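Side-chain contact in butyryl-CoA dehydrogenase (Marinomonas mediterranea, PDB 6CXT), which belongs to the acyl-CoA dehydrogenase family of flavoproteins and binds flavin-adenine dinucleotide: residues 244-247 / 248-251. Residues are numbered along the deposited sequence; the frame is centred on the assembly and turned at random.
Sequences CCLF and AIFV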
loop_
_atom_site.group_PDB
_atom_site.type_symbol
_atom_site.label_atom_id
_atom_site.label_comp_id
_atom_site.label_asym_id
_atom_site.label_seq_id
_atom_site.Cartn_x
_atom_site.Cartn_y
_atom_site.Cartn_z
ATOM N N CYS B 244 -12.888 -21.853 -0.760
ATOM C CA CYS B 244 -13.582 -21.561 0.491
ATOM C C CYS B 244 -12.914 -22.235 1.695
ATOM O O CYS B 244 -12.540 -21.547 2.697
ATOM C CB CYS B 244 -15.050 -22.013 0.422
ATOM S SG CYS B 244 -16.050 -21.568 1.878
ATOM N N CYS B 245 -12.759 -23.557 1.637
ATOM C CA CYS B 245 -12.420 -24.318 2.819
ATOM C C CYS B 245 -10.923 -24.504 3.006
ATOM O O CYS B 245 -10.467 -24.537 4.122
ATOM C CB CYS B 245 -13.088 -25.708 2.772
ATOM S SG CYS B 245 -14.915 -25.579 2.653
ATOM N N LEU B 246 -10.167 -24.688 1.921
ATOM C CA LEU B 246 -8.738 -24.975 2.056
ATOM C C LEU B 246 -8.055 -23.767 2.746
ATOM O O LEU B 246 -7.176 -23.930 3.592
ATOM C CB LEU B 246 -8.106 -25.304 0.701
ATOM C CG LEU B 246 -6.589 -25.607 0.653
ATOM C CD1 LEU B 246 -6.255 -26.534 -0.525
ATOM C CD2 LEU B 246 -5.741 -24.304 0.529
ATOM N N PHE B 247 -8.532 -22.567 2.446
ATOM C CA PHE B 247 -7.853 -21.306 2.898
ATOM C C PHE B 247 -8.090 -21.026 4.378
ATOM O O PHE B 247 -7.398 -20.177 4.978
ATOM C CB PHE B 247 -8.254 -20.133 1.959
ATOM C CG PHE B 247 -7.515 -20.211 0.631
ATOM C CD1 PHE B 247 -7.883 -21.208 -0.349
ATOM C CD2 PHE B 247 -6.415 -19.411 0.372
ATOM C CE1 PHE B 247 -7.133 -21.386 -1.470
ATOM C CE2 PHE B 247 -5.668 -19.559 -0.808
ATOM C CZ PHE B 247 -6.019 -20.563 -1.714
ATOM N N ALA B 248 -9.029 -21.750 4.982
ATOM C CA ALA B 248 -9.175 -21.739 6.456
ATOM C C ALA B 248 -7.844 -22.084 7.148
ATOM O O ALA B 248 -7.558 -21.560 8.233
ATOM C CB ALA B 248 -10.255 -22.708 6.890
ATOM N N ILE B 249 -7.023 -22.939 6.512
ATOM C CA ILE B 249 -5.683 -23.282 7.045
ATOM C C ILE B 249 -4.903 -21.990 7.405
ATOM O O ILE B 249 -4.289 -21.866 8.506
ATOM C CB ILE B 249 -4.842 -24.112 6.051
ATOM C CG1 ILE B 249 -5.514 -25.491 5.782
ATOM C CG2 ILE B 249 -3.426 -24.309 6.583
ATOM C CD1 ILE B 249 -4.929 -26.154 4.531
ATOM N N PHE B 250 -4.910 -21.052 6.476
ATOM C CA PHE B 250 -3.980 -19.913 6.568
ATOM C C PHE B 250 -4.504 -18.868 7.542
ATOM O O PHE B 250 -3.723 -18.088 8.061
ATOM C CB PHE B 250 -3.828 -19.296 5.189
ATOM C CG PHE B 250 -3.481 -20.337 4.141
ATOM C CD1 PHE B 250 -2.404 -21.239 4.361
ATOM C CD2 PHE B 250 -4.227 -20.427 2.940
ATOM C CE1 PHE B 250 -2.100 -22.267 3.436
ATOM C CE2 PHE B 250 -3.892 -21.410 1.984
ATOM C CZ PHE B 250 -2.874 -22.341 2.234
ATOM N N VAL B 251 -5.808 -18.833 7.761
ATOM C CA VAL B 251 -6.358 -17.990 8.825
ATOM C C VAL B 251 -5.811 -18.501 10.178
ATOM O O VAL B 251 -5.327 -17.711 11.003
ATOM C CB VAL B 251 -7.908 -18.022 8.842
ATOM C CG1 VAL B 251 -8.466 -17.355 10.108
ATOM C CG2 VAL B 251 -8.479 -17.331 7.584
#
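At the junction of helices 231-245 and 248-267, in the C-terminal helical domain of the acyl-CoA dehydrogenase fold, Phe247 and Phe250 meet as an offset edge-to-face pair, a worked example of a helix junction at which side chains three and four residues apart pack on each other. The ring centroids lie 5.3 Å apart and the planes stand at 76°. Phe250 CE2 lies over one face of the Phe247 ring, toward its rim, and Phe250 CD2 comes to 3.5 Å from Phe247 CD2, which lies at the Phe250 edge. Leu246 adds a methyl obliquely against the Phe250 ring: with CG anti to the backbone N (chi1 179°), CD2 comes to 3.7 Å from Phe250 CE2. The backbone here forms a type I beta turn from Cys245 to Ala248, closed by Ala248 N to Cys245 O at 3.3 Å. Two further i-to-i+3 bonds follow, Ile249 N to Leu246 O at 3.1 Å and Phe250 N to Phe247 O at 3.0 Å; Val251 N reaches Phe247 O only weakly. Helix 313-338 covers the aromatic pair, Phe327 meeting Phe250 and Lys320 touching Phe247, while Leu246 packs on Phe85 and Ala88, its side chain about 5 Å from the bound FK4. Between the side chains contact is wholly apolar, so their mutual fit probably rests on shape and dispersion, whereas the N-H groups of Ala248, Ile249 and Phe250 are satisfied by nearby carbonyls.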